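Local coordinates for protein HTH-type transcriptional regulator YgaV (Escherichia coli K12, PDB 3CUO) that regulates gene expression on a large scale in response to sulfide, acting as both repressor and activator, and negatively regulates many anaerobic respiratory genes when sulfide is absent, at residues L18-H23 / E65-S70; Y79-K82 / V86-I89. One frame throughout, in Å; residues are numbered along the deposited sequence.

Interaction 1: residues L18-H23 / E65-S70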
ATOM      1  N   LEU A  18       4.074  -1.253   1.300  1.00 39.10           N
ATOM      2  CA  LEU A  18       3.145  -0.551   0.464  1.00 39.37           C
ATOM      3  C   LEU A  18       3.886   0.147  -0.664  1.00 39.59           C
ATOM      4  O   LEU A  18       3.472   0.160  -1.821  1.00 40.05           O
ATOM      5  CB  LEU A  18       2.304   0.445   1.332  1.00 39.79           C
ATOM      6  CG  LEU A  18       1.345  -0.081   2.397  1.00 37.77           C
ATOM      7  CD1 LEU A  18       0.489   1.106   2.842  1.00 42.50           C
ATOM      8  CD2 LEU A  18       0.480  -1.263   1.911  1.00 43.22           C
ATOM      9  N   LYS A  19       5.029   0.704  -0.360  1.00 42.21           N
ATOM     10  CA  LYS A  19       5.779   1.401  -1.404  1.00 42.71           C
ATOM     11  C   LYS A  19       6.237   0.467  -2.513  1.00 43.69           C
ATOM     12  O   LYS A  19       6.148   0.832  -3.698  1.00 43.74           O
ATOM     13  CB  LYS A  19       6.943   2.135  -0.783  1.00 44.02           C
ATOM     14  CG  LYS A  19       7.829   2.858  -1.800  1.00 47.21           C
ATOM     15  CD  LYS A  19       8.522   4.050  -1.134  1.00 48.27           C
ATOM     16  CE  LYS A  19       9.923   4.324  -1.740  1.00 53.58           C
ATOM     17  NZ  LYS A  19      10.163   5.825  -1.990  1.00 56.50           N
ATOM     18  N   ALA A  20       6.684  -0.758  -2.149  1.00 42.67           N
ATOM     19  CA  ALA A  20       7.067  -1.728  -3.150  1.00 42.32           C
ATOM     20  C   ALA A  20       5.928  -2.216  -4.054  1.00 42.14           C
ATOM     21  O   ALA A  20       6.165  -2.709  -5.157  1.00 42.60           O
ATOM     22  CB  ALA A  20       7.789  -2.983  -2.458  1.00 41.43           C
ATOM     23  N   MET A  21       4.707  -2.194  -3.542  1.00 42.12           N
ATOM     24  CA  MET A  21       3.567  -2.629  -4.289  1.00 40.94           C
ATOM     25  C   MET A  21       2.929  -1.445  -5.044  1.00 43.04           C
ATOM     26  O   MET A  21       2.038  -1.666  -5.825  1.00 44.38           O
ATOM     27  CB  MET A  21       2.497  -3.178  -3.291  1.00 41.68           C
ATOM     28  CG  MET A  21       2.952  -4.406  -2.431  1.00 42.34           C
ATOM     29  SD  MET A  21       1.634  -5.203  -1.392  1.00 34.91           S
ATOM     30  CE  MET A  21       0.412  -5.687  -2.546  1.00 36.97           C
ATOM     31  N   SER A  22       3.374  -0.208  -4.825  1.00 42.31           N
ATOM     32  CA  SER A  22       2.634   0.990  -5.310  1.00 41.85           C
ATOM     33  C   SER A  22       2.857   1.406  -6.752  1.00 43.12           C
ATOM     34  O   SER A  22       2.920   2.581  -7.049  1.00 42.23           O
ATOM     35  CB  SER A  22       2.910   2.204  -4.411  1.00 41.73           C
ATOM     36  OG  SER A  22       4.288   2.505  -4.307  1.00 43.51           O
ATOM     37  N   HIS A  23       2.911   0.418  -7.652  1.00 43.51           N
ATOM     38  CA  HIS A  23       3.054   0.627  -9.099  1.00 43.33           C
ATOM     39  C   HIS A  23       1.993  -0.245  -9.741  1.00 43.43           C
ATOM     40  O   HIS A  23       1.752  -1.342  -9.248  1.00 42.36           O
ATOM     41  CB  HIS A  23       4.440   0.251  -9.553  1.00 43.82           C
ATOM     42  CG  HIS A  23       4.721   0.580 -10.995  1.00 42.92           C
ATOM     43  ND1 HIS A  23       4.105  -0.063 -12.052  1.00 43.05           N
ATOM     44  CD2 HIS A  23       5.587   1.466 -11.541  1.00 44.42           C
ATOM     45  CE1 HIS A  23       4.525   0.462 -13.184  1.00 43.71           C
ATOM     46  NE2 HIS A  23       5.451   1.366 -12.903  1.00 47.20           N
ATOM     47  N   GLU A  65      12.944  -6.583  -2.269  1.00 43.83           N
ATOM     48  CA  GLU A  65      12.074  -6.064  -1.236  1.00 44.02           C
ATOM     49  C   GLU A  65      11.283  -7.136  -0.439  1.00 43.21           C
ATOM     50  O   GLU A  65      10.525  -6.806   0.500  1.00 42.16           O
ATOM     51  CB  GLU A  65      11.109  -5.047  -1.896  1.00 45.57           C
ATOM     52  CG  GLU A  65      11.720  -3.686  -2.053  1.00 51.72           C
ATOM     53  CD  GLU A  65      12.011  -3.040  -0.704  1.00 54.94           C
ATOM     54  OE1 GLU A  65      11.060  -2.752   0.061  1.00 60.09           O
ATOM     55  OE2 GLU A  65      13.204  -2.871  -0.369  1.00 60.95           O
ATOM     56  N   GLY A  66      11.453  -8.409  -0.802  1.00 40.51           N
ATOM     57  CA  GLY A  66      10.939  -9.523  -0.018  1.00 39.18           C
ATOM     58  C   GLY A  66       9.582  -9.985  -0.436  1.00 38.51           C
ATOM     59  O   GLY A  66       9.049 -10.888   0.166  1.00 38.64           O
ATOM     60  N   LEU A  67       9.036  -9.398  -1.512  1.00 37.64           N
ATOM     61  CA  LEU A  67       7.696  -9.688  -1.959  1.00 38.26           C
ATOM     62  C   LEU A  67       7.596 -11.022  -2.705  1.00 38.58           C
ATOM     63  O   LEU A  67       6.589 -11.700  -2.624  1.00 39.59           O
ATOM     64  CB  LEU A  67       7.173  -8.603  -2.942  1.00 37.87           C
ATOM     65  CG  LEU A  67       7.059  -7.162  -2.469  1.00 41.13           C
ATOM     66  CD1 LEU A  67       6.170  -6.519  -3.425  1.00 38.77           C
ATOM     67  CD2 LEU A  67       6.588  -7.066  -1.074  1.00 41.84           C
ATOM     68  N   ILE A  68       8.607 -11.324  -3.507  1.00 38.53           N
ATOM     69  CA  ILE A  68       8.545 -12.489  -4.402  1.00 38.17           C
ATOM     70  C   ILE A  68       9.852 -13.237  -4.263  1.00 36.68           C
ATOM     71  O   ILE A  68      10.836 -12.703  -3.765  1.00 37.81           O
ATOM     72  CB  ILE A  68       8.216 -12.091  -5.846  1.00 37.11           C
ATOM     73  CG1 ILE A  68       9.321 -11.230  -6.466  1.00 37.41           C
ATOM     74  CG2 ILE A  68       6.766 -11.416  -5.955  1.00 34.99           C
ATOM     75  CD1 ILE A  68       9.124 -10.977  -7.926  1.00 37.77           C
ATOM     76  N   ASP A  69       9.866 -14.509  -4.609  1.00 36.90           N
ATOM     77  CA  ASP A  69      11.119 -15.145  -4.819  1.00 36.58           C
ATOM     78  C   ASP A  69      11.222 -15.788  -6.177  1.00 35.87           C
ATOM     79  O   ASP A  69      10.271 -15.736  -6.963  1.00 36.89           O
ATOM     80  CB  ASP A  69      11.411 -16.111  -3.692  1.00 40.52           C
ATOM     81  CG  ASP A  69      10.514 -17.313  -3.668  1.00 42.65           C
ATOM     82  OD1 ASP A  69       9.521 -17.370  -4.384  1.00 48.48           O
ATOM     83  OD2 ASP A  69      10.840 -18.204  -2.852  1.00 57.57           O
ATOM     84  N   SER A  70      12.397 -16.344  -6.473  1.00 34.67           N
ATOM     85  CA  SER A  70      12.681 -16.840  -7.783  1.00 34.97           C
ATOM     86  C   SER A  70      13.356 -18.208  -7.734  1.00 34.77           C
ATOM     87  O   SER A  70      14.060 -18.582  -6.768  1.00 33.89           O
ATOM     88  CB  SER A  70      13.452 -15.793  -8.608  1.00 33.15           C
ATOM     89  OG  SER A  70      14.717 -15.526  -8.049  1.00 32.94           O
TER
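A20, near the end of helix 11-21, sets its methyl group against both L67 and E65, and nonpolar contact carries the approach. Its CB lies 4.0 Å from L67 CD1 and 3.9 Å from E65 CB. The small side chain suits the place, letting the helix come close: the nearest backbone pair, A20 and E65, have their CA atoms 6.9 Å apart. L67 uses one branch for two neighbours, since the same CD1 also rests 4.0 Å from M21 CG. With CG of L67 beside its own backbone N (chi1 -61°), this branched end extends to the helix, while M21 offers the middle of its flexible chain. E65 contributes its aliphatic part: CB and CG lie against the alanine methyl, and in this exposed residue the bend at chi2 turns the carboxylate back, with OE1 4.1 Å from A20 CB.

No hydrogen bond crosses the interface; polar groups of 18-23 bond locally or to the following helix. S22 OG bonds to K19 O at 2.6 Å, joining its own backbone N on the same face of that carbonyl, and A20 O accepts from R26 NH1. H23 is the N-cap of the next helix, with ND1 bonded to K25 N. On the other segment, the positive phi of G66 (93°) closes helix 52-64 in a Schellman motif, a geometry that glycine adopts without strain.

M21 and L18 also pack on L18 and M21 of the second subunit. The arrangement fits the winged helix-turn-helix of the ArsR family, joining the exit of the predicted DNA-binding motif to a helix of the dimer interface.

Interaction 2: residues Y79-K82 / V86-I89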
ATOM      1  N   TYR A  79       9.101 -17.004 -11.004  1.00 37.50           N
ATOM      2  CA  TYR A  79       8.820 -16.195  -9.906  1.00 38.40           C
ATOM      3  C   TYR A  79       7.517 -16.643  -9.222  1.00 39.32           C
ATOM      4  O   TYR A  79       6.585 -17.133  -9.884  1.00 39.82           O
ATOM      5  CB  TYR A  79       8.695 -14.713 -10.364  1.00 39.19           C
ATOM      6  CG  TYR A  79       9.940 -14.184 -11.058  1.00 39.02           C
ATOM      7  CD1 TYR A  79      10.901 -13.502 -10.348  1.00 41.31           C
ATOM      8  CD2 TYR A  79      10.145 -14.380 -12.404  1.00 40.84           C
ATOM      9  CE1 TYR A  79      12.037 -13.038 -10.966  1.00 41.42           C
ATOM     10  CE2 TYR A  79      11.304 -13.919 -13.027  1.00 41.45           C
ATOM     11  CZ  TYR A  79      12.232 -13.232 -12.273  1.00 40.77           C
ATOM     12  OH  TYR A  79      13.388 -12.696 -12.837  1.00 41.74           O
ATOM     13  N   SER A  80       7.482 -16.447  -7.911  1.00 38.71           N
ATOM     14  CA  SER A  80       6.337 -16.769  -7.067  1.00 39.76           C
ATOM     15  C   SER A  80       6.213 -15.739  -5.913  1.00 39.65           C
ATOM     16  O   SER A  80       7.193 -15.085  -5.497  1.00 37.14           O
ATOM     17  CB  SER A  80       6.466 -18.251  -6.602  1.00 40.09           C
ATOM     18  OG  SER A  80       7.024 -18.290  -5.306  1.00 48.66           O
ATOM     19  N   ILE A  81       5.004 -15.596  -5.368  1.00 40.38           N
ATOM     20  CA  ILE A  81       4.821 -14.755  -4.190  1.00 41.46           C
ATOM     21  C   ILE A  81       5.465 -15.421  -3.025  1.00 43.48           C
ATOM     22  O   ILE A  81       5.261 -16.577  -2.843  1.00 46.35           O
ATOM     23  CB  ILE A  81       3.358 -14.324  -3.932  1.00 41.59           C
ATOM     24  CG1 ILE A  81       3.032 -13.204  -4.938  1.00 39.74           C
ATOM     25  CG2 ILE A  81       3.215 -13.751  -2.439  1.00 41.61           C
ATOM     26  CD1 ILE A  81       1.702 -13.114  -5.385  1.00 44.53           C
ATOM     27  N   LYS A  82       6.285 -14.657  -2.294  1.00 43.84           N
ATOM     28  CA  LYS A  82       6.962 -15.060  -1.083  1.00 44.53           C
ATOM     29  C   LYS A  82       6.246 -14.538   0.168  1.00 43.97           C
ATOM     30  O   LYS A  82       5.955 -15.291   1.051  1.00 42.90           O
ATOM     31  CB  LYS A  82       8.411 -14.506  -1.038  1.00 44.36           C
ATOM     32  CG  LYS A  82       9.316 -15.199   0.085  1.00 46.07           C
ATOM     33  CD  LYS A  82      10.506 -14.377   0.482  1.00 46.83           C
ATOM     34  CE  LYS A  82      11.024 -14.748   1.894  1.00 49.75           C
ATOM     35  NZ  LYS A  82      11.554 -16.191   1.930  1.00 49.48           N
ATOM     36  N   VAL A  86       1.374  -9.880   0.926  1.00 42.42           N
ATOM     37  CA  VAL A  86       1.053  -9.479  -0.432  1.00 41.89           C
ATOM     38  C   VAL A  86      -0.303 -10.008  -0.773  1.00 40.48           C
ATOM     39  O   VAL A  86      -1.164  -9.282  -1.216  1.00 38.83           O
ATOM     40  CB  VAL A  86       2.130  -9.934  -1.463  1.00 40.95           C
ATOM     41  CG1 VAL A  86       1.600  -9.741  -2.839  1.00 43.28           C
ATOM     42  CG2 VAL A  86       3.446  -9.155  -1.224  1.00 38.88           C
ATOM     43  N   ASN A  87      -0.505 -11.273  -0.504  1.00 40.31           N
ATOM     44  CA  ASN A  87      -1.788 -11.891  -0.773  1.00 40.38           C
ATOM     45  C   ASN A  87      -2.905 -11.209   0.034  1.00 39.17           C
ATOM     46  O   ASN A  87      -4.012 -11.021  -0.487  1.00 38.55           O
ATOM     47  CB  ASN A  87      -1.707 -13.351  -0.426  1.00 42.02           C
ATOM     48  CG  ASN A  87      -0.864 -14.148  -1.456  1.00 44.43           C
ATOM     49  OD1 ASN A  87      -0.063 -15.009  -1.092  1.00 54.51           O
ATOM     50  ND2 ASN A  87      -1.031 -13.832  -2.698  1.00 47.95           N
ATOM     51  N   ALA A  88      -2.587 -10.840   1.273  1.00 38.13           N
ATOM     52  CA  ALA A  88      -3.547 -10.088   2.139  1.00 38.19           C
ATOM     53  C   ALA A  88      -3.936  -8.757   1.557  1.00 37.31           C
ATOM     54  O   ALA A  88      -5.105  -8.358   1.592  1.00 36.50           O
ATOM     55  CB  ALA A  88      -2.955  -9.888   3.525  1.00 36.62           C
ATOM     56  N   ILE A  89      -2.945  -8.012   1.050  1.00 37.79           N
ATOM     57  CA  ILE A  89      -3.219  -6.687   0.513  1.00 37.83           C
ATOM     58  C   ILE A  89      -3.970  -6.802  -0.791  1.00 39.80           C
ATOM     59  O   ILE A  89      -4.952  -6.083  -1.034  1.00 41.59           O
ATOM     60  CB  ILE A  89      -1.929  -5.903   0.391  1.00 37.66           C
ATOM     61  CG1 ILE A  89      -1.453  -5.611   1.801  1.00 39.41           C
ATOM     62  CG2 ILE A  89      -2.107  -4.606  -0.513  1.00 37.92           C
ATOM     63  CD1 ILE A  89      -0.039  -5.334   1.923  1.00 44.01           C
TER
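I81, the last residue of strand 77-81, faces V86 and N87 in the first turn of helix 84-97, and its side chain makes the contact. Its CB bond points toward the helix and there divides. The methyl CG2 stands anti to the backbone N, with CG1 beside that N (chi1 -76°), which turns CG2 to both helix residues. CG2 lies 4.1 Å from V86 CB, a van der Waals contact between two beta-branched residues whose side chains run at a slant to one another. The same methyl lies 3.8 Å from N87 OD1. Farther out, beyond CG1, the terminal CD1 arrives 3.9 Å from N87 ND2. Both ends of the amide therefore have an isoleucine methyl beside them, and these are plain packing contacts, with no hydrogen bond between the segments.

Each residue type matches its surroundings. V86 is buried, and a compact apolar group fills its place against the strand end. N87 sits at the partly exposed edge, where an amide can border a hydrocarbon neighbour while keeping its polar character near solvent. I81 is itself only partly exposed, and its branching gives width enough to touch two consecutive helix residues.

The contact lies where the middle strand of the three-stranded sheet hands over to the C-terminal helix. L33 of helix 24-33 packs on I81, L30 of that helix packs on V86, and S34 touches both I81 and N87. One turn on, I89 reaches L17 and L18 of helix 11-21 and meets I89 of the second subunit.

In the fold
From the N terminus, helix 11-21 comes first, and interaction 1 closes a long, mostly helical loop: the 41 residues between its segments hold helix 24-33, strand 39-40 and the two helices of the predicted DNA-binding motif. The chain then runs out along strand 68-72 and back along 77-81. Interaction 2 closes a much shorter connection after the returning strand, three residues long, two of them already in helix 84-97. The contacts are in series, neither nested nor crossed, with centres about 8 Å apart. Hydrogen bonds join them beside and between the paired strands, L67 O with K82 N and D69 OD1 with S80 OG, while M21 packs on I89. Sheet and dimer-facing helices are thereby connected.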